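Local atomic coordinates of oligogalacturonate lyase (Vibrio parahaemolyticus RIMD 2210633, PDB entry 3C5M), a protein that probably cleaves oligogalacturonides, short fragments of pectin, as a manganese-binding lyase built on a seven-bladed beta-propeller. Residues G128-N133 with R169-D174. Residues are numbered along the deposited sequence; the frame is centred on the assembly and turned at random.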
loop_
_atom_site.group_PDB
_atom_site.type_symbol
_atom_site.label_atom_id
_atom_site.label_comp_id
_atom_site.label_asym_id
_atom_site.label_seq_id
_atom_site.Cartn_x
_atom_site.Cartn_y
_atom_site.Cartn_z
ATOM N N GLY A 128 8.344 -2.182 -8.037
ATOM C CA GLY A 128 7.770 -1.650 -6.815
ATOM C C GLY A 128 6.836 -0.483 -7.105
ATOM O O GLY A 128 6.398 -0.290 -8.243
ATOM N N THR A 129 6.547 0.304 -6.073
ATOM C CA THR A 129 5.654 1.463 -6.163
ATOM C C THR A 129 6.348 2.784 -5.782
ATOM O O THR A 129 7.021 2.862 -4.750
ATOM C CB THR A 129 4.467 1.271 -5.201
ATOM O OG1 THR A 129 3.753 0.093 -5.581
ATOM C CG2 THR A 129 3.541 2.478 -5.214
ATOM N N TRP A 130 6.174 3.812 -6.602
ATOM C CA TRP A 130 6.748 5.118 -6.301
ATOM C C TRP A 130 6.075 5.715 -5.064
ATOM O O TRP A 130 4.850 5.703 -4.956
ATOM C CB TRP A 130 6.535 6.086 -7.457
ATOM C CG TRP A 130 7.340 5.804 -8.643
ATOM C CD1 TRP A 130 6.978 5.065 -9.722
ATOM C CD2 TRP A 130 8.662 6.286 -8.903
ATOM N NE1 TRP A 130 7.995 5.056 -10.652
ATOM C CE2 TRP A 130 9.041 5.796 -10.172
ATOM C CE3 TRP A 130 9.565 7.079 -8.181
ATOM C CZ2 TRP A 130 10.284 6.083 -10.743
ATOM C CZ3 TRP A 130 10.800 7.365 -8.743
ATOM C CH2 TRP A 130 11.151 6.864 -10.013
ATOM N N VAL A 131 6.879 6.248 -4.147
ATOM C CA VAL A 131 6.367 6.864 -2.928
ATOM C C VAL A 131 6.877 8.302 -2.818
ATOM O O VAL A 131 8.079 8.537 -2.737
ATOM C CB VAL A 131 6.805 6.062 -1.672
ATOM C CG1 VAL A 131 6.372 6.777 -0.393
ATOM C CG2 VAL A 131 6.196 4.677 -1.711
ATOM N N ALA A 132 5.954 9.259 -2.821
ATOM C CA ALA A 132 6.297 10.676 -2.718
ATOM C C ALA A 132 6.737 11.085 -1.317
ATOM O O ALA A 132 6.496 10.378 -0.349
ATOM C CB ALA A 132 5.112 11.511 -3.135
ATOM N N ASN A 133 7.389 12.236 -1.221
ATOM C CA ASN A 133 7.833 12.750 0.065
ATOM C C ASN A 133 6.700 13.627 0.566
ATOM O O ASN A 133 5.845 14.033 -0.219
ATOM C CB ASN A 133 9.109 13.570 -0.088
ATOM C CG ASN A 133 8.889 14.843 -0.857
ATOM O OD1 ASN A 133 8.290 14.844 -1.932
ATOM N ND2 ASN A 133 9.377 15.940 -0.316
ATOM N N ARG A 169 18.801 -0.589 -8.086
ATOM C CA ARG A 169 19.154 0.724 -7.589
ATOM C C ARG A 169 17.928 1.431 -7.032
ATOM O O ARG A 169 16.829 1.318 -7.570
ATOM C CB ARG A 169 19.767 1.571 -8.703
ATOM C CG ARG A 169 18.815 1.860 -9.852
ATOM C CD ARG A 169 19.473 2.752 -10.881
ATOM N NE ARG A 169 18.557 3.148 -11.945
ATOM C CZ ARG A 169 18.854 4.028 -12.896
ATOM N NH1 ARG A 169 20.049 4.609 -12.924
ATOM N NH2 ARG A 169 17.951 4.338 -13.817
ATOM N N LEU A 170 18.141 2.157 -5.944
ATOM C CA LEU A 170 17.100 2.922 -5.285
ATOM C C LEU A 170 17.280 4.369 -5.776
ATOM O O LEU A 170 18.198 5.062 -5.340
ATOM C CB LEU A 170 17.302 2.841 -3.772
ATOM C CG LEU A 170 16.144 3.230 -2.857
ATOM C CD1 LEU A 170 16.563 3.106 -1.395
ATOM C CD2 LEU A 170 15.717 4.643 -3.156
ATOM N N ILE A 171 16.414 4.821 -6.687
ATOM C CA ILE A 171 16.521 6.167 -7.241
ATOM C C ILE A 171 15.546 7.177 -6.660
ATOM O O ILE A 171 14.564 6.828 -6.015
ATOM C CB ILE A 171 16.331 6.178 -8.776
ATOM C CG1 ILE A 171 14.904 5.768 -9.133
ATOM C CG2 ILE A 171 17.350 5.259 -9.433
ATOM C CD1 ILE A 171 14.601 5.782 -10.622
ATOM N N LYS A 172 15.836 8.445 -6.908
ATOM C CA LYS A 172 15.019 9.543 -6.433
ATOM C C LYS A 172 14.845 10.481 -7.617
ATOM O O LYS A 172 15.813 10.843 -8.279
ATOM C CB LYS A 172 15.735 10.252 -5.287
ATOM C CG LYS A 172 15.087 11.549 -4.848
ATOM C CD LYS A 172 15.843 12.171 -3.678
ATOM C CE LYS A 172 17.259 12.588 -4.064
ATOM N NZ LYS A 172 17.285 13.657 -5.112
ATOM N N VAL A 173 13.607 10.864 -7.887
ATOM C CA VAL A 173 13.304 11.745 -9.001
ATOM C C VAL A 173 12.710 13.051 -8.491
ATOM O O VAL A 173 11.979 13.074 -7.496
ATOM C CB VAL A 173 12.304 11.066 -9.964
ATOM C CG1 VAL A 173 11.951 11.991 -11.116
ATOM C CG2 VAL A 173 12.904 9.773 -10.482
ATOM N N ASP A 174 13.033 14.135 -9.182
ATOM C CA ASP A 174 12.542 15.453 -8.815
ATOM C C ASP A 174 11.327 15.787 -9.688
ATOM O O ASP A 174 11.426 15.830 -10.920
ATOM C CB ASP A 174 13.671 16.479 -9.002
ATOM C CG ASP A 174 13.306 17.859 -8.471
ATOM O OD1 ASP A 174 12.654 18.639 -9.211
ATOM O OD2 ASP A 174 13.663 18.159 -7.303
#
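Trp-130 brings CH2 and CZ3 of its indole against the aliphatic side chains of Ile-171 and Val-173, a purely apolar contact within one blade of the seven-bladed beta-propeller. The blade is a four-stranded antiparallel sheet in the order 124-132, 138-145, 168-174, 180-186, so the two touching strands are its first and third and run in the same direction. Their separation supports this: the nearest alpha carbons, Trp-130 CA and Lys-172 CA, are 9.4 Å apart, and no hydrogen bond links the segments. Each strand bonds instead to the strand between, Val-131 to Val-140 and Ile-171 to Gly-141, while Leu-170 pairs on to strand 180-186. Trp-130 therefore bridges this middle strand across one surface of the sheet, also touching Leu-139 there.

The torsions are consistent with this reach. In Trp-130, CG lies anti to the carbonyl carbon (chi1 -71°), and the far ring carbons CZ3 and CH2 reach the third strand. Ile-171 holds CG1 between its backbone N and carbonyl carbon (chi1 66°) and continues in an extended line (chi2 178°), bringing CD1 to 3.7 Å from Trp-130 CH2. The Trp-130 and Val-173 side chains cross at nearly a right angle, and both aliphatic groups approach the ring obliquely.

Only these three residues share appreciable surface, about 119 Å² summed over both sides, with Trp-130 contributing more than half. Ile-171 and Val-173 are buried, whereas Trp-130 as a whole is partly exposed. The contact lies away from the manganese site and joins the blade's first strand to its third by apolar packing. Val-173 CG2 sits beside two adjacent ring carbons, 3.4 Å from Trp-130 CH2 and 3.6 Å from Trp-130 CZ3.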